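Local coordinates for dihydropteroate synthase (Stenotrophomonas maltophilia, PDB 7L6P), which probably catalyses the condensation of para-aminobenzoate with 6-hydroxymethyl-7,8-dihydropterin diphosphate to give 7,8-dihydropteroate, a precursor of folate, at residues H153-Y167 / I197-H209. Sequence-based numbering, arbitrary orientation.
Sequences HMQGEPGHMQADPHY and IDLGFGFGKTTAH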
loop_
_atom_site.group_PDB
_atom_site.type_symbol
_atom_site.label_atom_id
_atom_site.label_comp_id
_atom_site.label_asym_id
_atom_site.label_seq_id
_atom_site.Cartn_x
_atom_site.Cartn_y
_atom_site.Cartn_z
ATOM N N HIS A 153 -13.014 14.933 -14.124
ATOM C CA HIS A 153 -12.907 14.722 -15.557
ATOM C C HIS A 153 -13.492 13.364 -15.898
ATOM O O HIS A 153 -13.167 12.360 -15.248
ATOM C CB HIS A 153 -11.466 14.772 -16.053
ATOM C CG HIS A 153 -11.324 14.382 -17.494
ATOM N ND1 HIS A 153 -11.242 13.069 -17.915
ATOM C CD2 HIS A 153 -11.286 15.140 -18.617
ATOM C CE1 HIS A 153 -11.151 13.033 -19.234
ATOM N NE2 HIS A 153 -11.177 14.277 -19.684
ATOM N N MET A 154 -14.369 13.346 -16.893
ATOM C CA MET A 154 -14.775 12.113 -17.553
ATOM C C MET A 154 -14.974 12.372 -19.033
ATOM O O MET A 154 -15.463 13.427 -19.432
ATOM C CB MET A 154 -16.056 11.532 -16.959
ATOM C CG MET A 154 -17.272 12.432 -17.049
ATOM S SD MET A 154 -18.804 11.546 -16.702
ATOM C CE MET A 154 -18.820 10.504 -18.141
ATOM N N GLN A 155 -14.568 11.402 -19.835
ATOM C CA GLN A 155 -14.935 11.327 -21.236
ATOM C C GLN A 155 -16.259 10.579 -21.308
ATOM O O GLN A 155 -16.418 9.553 -20.652
ATOM C CB GLN A 155 -13.846 10.610 -22.029
ATOM C CG GLN A 155 -13.629 11.152 -23.421
ATOM C CD GLN A 155 -12.429 10.529 -24.118
ATOM O OE1 GLN A 155 -11.468 11.222 -24.458
ATOM N NE2 GLN A 155 -12.483 9.220 -24.345
ATOM N N GLY A 156 -17.234 11.144 -22.003
ATOM C CA GLY A 156 -18.564 10.576 -22.070
ATOM C C GLY A 156 -19.574 11.384 -21.279
ATOM O O GLY A 156 -19.317 12.505 -20.836
ATOM N N GLU A 157 -20.741 10.788 -21.090
ATOM C CA GLU A 157 -21.836 11.426 -20.378
ATOM C C GLU A 157 -22.297 10.525 -19.250
ATOM O O GLU A 157 -22.082 9.312 -19.288
ATOM C CB GLU A 157 -23.040 11.727 -21.284
ATOM C CG GLU A 157 -22.726 11.995 -22.729
ATOM C CD GLU A 157 -23.993 12.048 -23.564
ATOM O OE1 GLU A 157 -24.931 12.790 -23.187
ATOM O OE2 GLU A 157 -24.064 11.318 -24.573
ATOM N N PRO A 158 -22.932 11.096 -18.218
ATOM C CA PRO A 158 -23.507 10.264 -17.148
ATOM C C PRO A 158 -24.459 9.220 -17.707
ATOM O O PRO A 158 -25.424 9.572 -18.393
ATOM C CB PRO A 158 -24.244 11.281 -16.269
ATOM C CG PRO A 158 -23.501 12.595 -16.514
ATOM C CD PRO A 158 -23.070 12.546 -17.951
ATOM N N GLY A 159 -24.193 7.937 -17.464
ATOM C CA GLY A 159 -25.053 6.886 -17.952
ATOM C C GLY A 159 -24.588 6.247 -19.239
ATOM O O GLY A 159 -25.165 5.243 -19.654
ATOM N N HIS A 160 -23.658 6.879 -19.942
ATOM C CA HIS A 160 -23.130 6.365 -21.206
ATOM C C HIS A 160 -21.619 6.553 -21.183
ATOM O O HIS A 160 -21.098 7.545 -21.696
ATOM C CB HIS A 160 -23.786 7.045 -22.396
ATOM C CG HIS A 160 -25.272 7.090 -22.293
ATOM N ND1 HIS A 160 -25.941 8.055 -21.573
ATOM C CD2 HIS A 160 -26.223 6.280 -22.810
ATOM C CE1 HIS A 160 -27.242 7.834 -21.647
ATOM N NE2 HIS A 160 -27.439 6.766 -22.397
ATOM N N MET A 161 -20.930 5.587 -20.594
ATOM C CA MET A 161 -19.482 5.608 -20.583
ATOM C C MET A 161 -18.946 5.076 -21.907
ATOM O O MET A 161 -19.586 4.274 -22.593
ATOM C CB MET A 161 -18.956 4.777 -19.410
ATOM C CG MET A 161 -17.974 5.500 -18.479
ATOM S SD MET A 161 -18.501 7.154 -17.922
ATOM C CE MET A 161 -20.098 6.804 -17.166
ATOM N N GLN A 162 -17.779 5.582 -22.282
ATOM C CA GLN A 162 -17.168 5.252 -23.561
ATOM C C GLN A 162 -16.640 3.826 -23.598
ATOM O O GLN A 162 -15.920 3.399 -22.690
ATOM C CB GLN A 162 -16.035 6.216 -23.844
ATOM C CG GLN A 162 -16.500 7.585 -24.134
ATOM C CD GLN A 162 -15.528 8.262 -25.039
ATOM O OE1 GLN A 162 -14.322 8.199 -24.802
ATOM N NE2 GLN A 162 -16.028 8.877 -26.111
ATOM N N ALA A 163 -16.972 3.101 -24.665
ATOM C CA ALA A 163 -16.492 1.729 -24.803
ATOM C C ALA A 163 -15.002 1.695 -25.139
ATOM O O ALA A 163 -14.242 0.920 -24.544
ATOM C CB ALA A 163 -17.307 0.990 -25.869
ATOM N N ASP A 164 -14.573 2.502 -26.116
ATOM C CA ASP A 164 -13.163 2.625 -26.491
ATOM C C ASP A 164 -12.655 4.034 -26.232
ATOM O O ASP A 164 -12.608 4.869 -27.146
ATOM C CB ASP A 164 -12.936 2.225 -27.947
ATOM C CG ASP A 164 -12.799 0.729 -28.109
ATOM O OD1 ASP A 164 -12.039 0.121 -27.315
ATOM O OD2 ASP A 164 -13.442 0.153 -29.014
ATOM N N PRO A 165 -12.210 4.326 -25.017
ATOM C CA PRO A 165 -11.679 5.661 -24.737
ATOM C C PRO A 165 -10.365 5.876 -25.470
ATOM O O PRO A 165 -9.556 4.959 -25.609
ATOM C CB PRO A 165 -11.474 5.643 -23.218
ATOM C CG PRO A 165 -12.309 4.464 -22.721
ATOM C CD PRO A 165 -12.256 3.474 -23.819
ATOM N N HIS A 166 -10.151 7.100 -25.934
ATOM C CA HIS A 166 -8.950 7.435 -26.687
ATOM C C HIS A 166 -8.457 8.827 -26.301
ATOM O O HIS A 166 -9.246 9.731 -26.015
ATOM C CB HIS A 166 -9.179 7.375 -28.205
ATOM C CG HIS A 166 -8.144 8.130 -28.987
ATOM N ND1 HIS A 166 -6.862 7.657 -29.182
ATOM C CD2 HIS A 166 -8.188 9.354 -29.575
ATOM C CE1 HIS A 166 -6.170 8.546 -29.879
ATOM N NE2 HIS A 166 -6.951 9.583 -30.130
ATOM N N TYR A 167 -7.136 8.980 -26.285
ATOM C CA TYR A 167 -6.495 10.255 -25.994
ATOM C C TYR A 167 -5.214 10.340 -26.800
ATOM O O TYR A 167 -4.403 9.416 -26.763
ATOM C CB TYR A 167 -6.151 10.386 -24.513
ATOM C CG TYR A 167 -7.319 10.357 -23.564
ATOM C CD1 TYR A 167 -7.993 11.522 -23.230
ATOM C CD2 TYR A 167 -7.719 9.170 -22.961
ATOM C CE1 TYR A 167 -9.042 11.506 -22.337
ATOM C CE2 TYR A 167 -8.781 9.142 -22.087
ATOM C CZ TYR A 167 -9.442 10.315 -21.781
ATOM O OH TYR A 167 -10.494 10.307 -20.887
ATOM N N ILE A 197 -10.253 19.447 -7.755
ATOM C CA ILE A 197 -10.217 18.694 -8.997
ATOM C C ILE A 197 -10.156 17.209 -8.670
ATOM O O ILE A 197 -9.716 16.782 -7.591
ATOM C CB ILE A 197 -9.031 19.087 -9.889
ATOM C CG1 ILE A 197 -7.735 18.891 -9.107
ATOM C CG2 ILE A 197 -9.197 20.556 -10.381
ATOM C CD1 ILE A 197 -6.496 19.055 -9.934
ATOM N N ASP A 198 -10.585 16.419 -9.644
ATOM C CA ASP A 198 -10.584 14.973 -9.563
ATOM C C ASP A 198 -10.249 14.457 -10.951
ATOM O O ASP A 198 -10.900 14.850 -11.932
ATOM C CB ASP A 198 -11.953 14.499 -9.088
ATOM C CG ASP A 198 -12.084 12.991 -9.014
ATOM O OD1 ASP A 198 -11.161 12.259 -9.439
ATOM O OD2 ASP A 198 -13.165 12.549 -8.555
ATOM N N LEU A 199 -9.227 13.598 -11.047
ATOM C CA LEU A 199 -8.804 13.162 -12.373
ATOM C C LEU A 199 -9.773 12.160 -12.988
ATOM O O LEU A 199 -9.698 11.909 -14.198
ATOM C CB LEU A 199 -7.382 12.593 -12.310
ATOM C CG LEU A 199 -6.286 13.562 -11.828
ATOM C CD1 LEU A 199 -4.905 12.931 -11.912
ATOM C CD2 LEU A 199 -6.333 14.902 -12.614
ATOM N N GLY A 200 -10.680 11.590 -12.192
ATOM C CA GLY A 200 -11.686 10.675 -12.690
ATOM C C GLY A 200 -11.097 9.378 -13.206
ATOM O O GLY A 200 -11.387 8.961 -14.329
ATOM N N PHE A 201 -10.264 8.722 -12.403
ATOM C CA PHE A 201 -9.740 7.425 -12.809
ATOM C C PHE A 201 -10.875 6.483 -13.189
ATOM O O PHE A 201 -11.897 6.422 -12.507
ATOM C CB PHE A 201 -8.905 6.828 -11.685
ATOM C CG PHE A 201 -7.685 7.618 -11.354
ATOM C CD1 PHE A 201 -6.634 7.673 -12.251
ATOM C CD2 PHE A 201 -7.560 8.255 -10.127
ATOM C CE1 PHE A 201 -5.495 8.374 -11.945
ATOM C CE2 PHE A 201 -6.426 8.973 -9.817
ATOM C CZ PHE A 201 -5.394 9.033 -10.723
ATOM N N GLY A 202 -10.711 5.781 -14.308
ATOM C CA GLY A 202 -11.701 4.821 -14.762
ATOM C C GLY A 202 -12.803 5.377 -15.651
ATOM O O GLY A 202 -13.435 4.609 -16.384
ATOM N N PHE A 203 -13.034 6.688 -15.640
ATOM C CA PHE A 203 -14.173 7.292 -16.334
ATOM C C PHE A 203 -13.737 7.737 -17.728
ATOM O O PHE A 203 -13.166 8.819 -17.901
ATOM C CB PHE A 203 -14.723 8.461 -15.528
ATOM C CG PHE A 203 -15.483 8.053 -14.298
ATOM C CD1 PHE A 203 -16.815 7.658 -14.392
ATOM C CD2 PHE A 203 -14.870 8.084 -13.038
ATOM C CE1 PHE A 203 -17.537 7.313 -13.263
ATOM C CE2 PHE A 203 -15.589 7.749 -11.905
ATOM C CZ PHE A 203 -16.927 7.343 -12.020
ATOM N N GLY A 204 -14.016 6.907 -18.722
ATOM C CA GLY A 204 -13.549 7.151 -20.068
ATOM C C GLY A 204 -12.055 6.966 -20.169
ATOM O O GLY A 204 -11.392 7.725 -20.885
ATOM N N LYS A 205 -11.510 5.939 -19.500
ATOM C CA LYS A 205 -10.071 5.719 -19.478
ATOM C C LYS A 205 -9.746 4.236 -19.453
ATOM O O LYS A 205 -10.340 3.472 -18.688
ATOM C CB LYS A 205 -9.436 6.401 -18.260
ATOM C CG LYS A 205 -9.348 7.907 -18.397
ATOM C CD LYS A 205 -9.567 8.589 -17.058
ATOM C CE LYS A 205 -9.829 10.077 -17.240
ATOM N NZ LYS A 205 -11.123 10.485 -16.625
ATOM N N THR A 206 -8.777 3.838 -20.271
ATOM C CA THR A 206 -8.229 2.499 -20.153
ATOM C C THR A 206 -7.375 2.381 -18.892
ATOM O O THR A 206 -7.059 3.373 -18.213
ATOM C CB THR A 206 -7.359 2.156 -21.362
ATOM O OG1 THR A 206 -6.202 3.015 -21.368
ATOM C CG2 THR A 206 -8.119 2.247 -22.654
ATOM N N THR A 207 -6.978 1.143 -18.576
ATOM C CA THR A 207 -6.033 0.976 -17.476
ATOM C C THR A 207 -4.743 1.741 -17.757
ATOM O O THR A 207 -4.176 2.363 -16.853
ATOM C CB THR A 207 -5.738 -0.502 -17.231
ATOM O OG1 THR A 207 -6.939 -1.165 -16.833
ATOM C CG2 THR A 207 -4.667 -0.671 -16.149
ATOM N N ALA A 208 -4.296 1.750 -19.014
ATOM C CA ALA A 208 -3.085 2.481 -19.384
ATOM C C ALA A 208 -3.257 3.975 -19.141
ATOM O O ALA A 208 -2.359 4.629 -18.605
ATOM C CB ALA A 208 -2.725 2.213 -20.850
ATOM N N HIS A 209 -4.401 4.535 -19.552
ATOM C CA HIS A 209 -4.670 5.944 -19.289
ATOM C C HIS A 209 -4.628 6.220 -17.796
ATOM O O HIS A 209 -4.076 7.245 -17.364
ATOM C CB HIS A 209 -6.027 6.358 -19.863
ATOM C CG HIS A 209 -6.140 6.175 -21.345
ATOM N ND1 HIS A 209 -7.322 5.820 -21.963
ATOM C CD2 HIS A 209 -5.219 6.279 -22.331
ATOM C CE1 HIS A 209 -7.127 5.731 -23.268
ATOM N NE2 HIS A 209 -5.858 6.002 -23.517
HETATM O O HOH W 1 -5.423 6.193 -26.450
#
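H153 and K205 meet in a loop-to-loop contact at the C-terminal ends of two adjacent strands of the TIM barrel, 149-152 and 195-198. The backbone starts it: H153 N donates to D198 O (3.0 Å), just where the strands give way to loops. Beyond this, K205 NZ ties the loops together. The K205 CB points away from 153-167, but the chain bends at chi2 (145°) and chi4 (124°), which brings NZ back to H153. It donates to H153 ND1 (2.9 Å), lying in the plane of the ring. The same ammonium group binds the carbonyl oxygens of L199, G200 and F203, so four acceptors surround NZ and must share its three N-H groups. G200 O also accepts from F203 N, on the opposite face of its carbonyl plane, which closes the type II turn 200-203. The in-plane bond at ND1 and an edge-to-face contact with F177 help set the rotation of the H153 ring.

Further out, Y167 OH donates to G204 O (2.7 Å) from above the carbonyl plane. P165 CB packs on the same oxygen. The Y167 ring stands edge-on to H209, with planes at 86° and CD2 over the centre of the H209 ring. T206 OG1 lies over the opposite face, offset toward the rim. T206 is the N-cap of helix 207-215 and forms a capping box with H209: H209 N donates to T206 OG1 (3.0 Å), and T206 N donates to H209 ND1 (3.0 Å). One water joins Y167 N to H209 NE2.

F203 packs against M154 and M161 of 153-167. Its CB touches M154 CB (3.6 Å), and M161 SD reaches the ring edge at CD1 (3.9 Å), a Met-aromatic contact. The F203 side chain lies about 4 Å from an imidazole molecule bound in the active site, so this contact borders that pocket. Helix 170-188 packs against H153, Y167 and L199, while helix 207-215 touches K205 through N210 and L213.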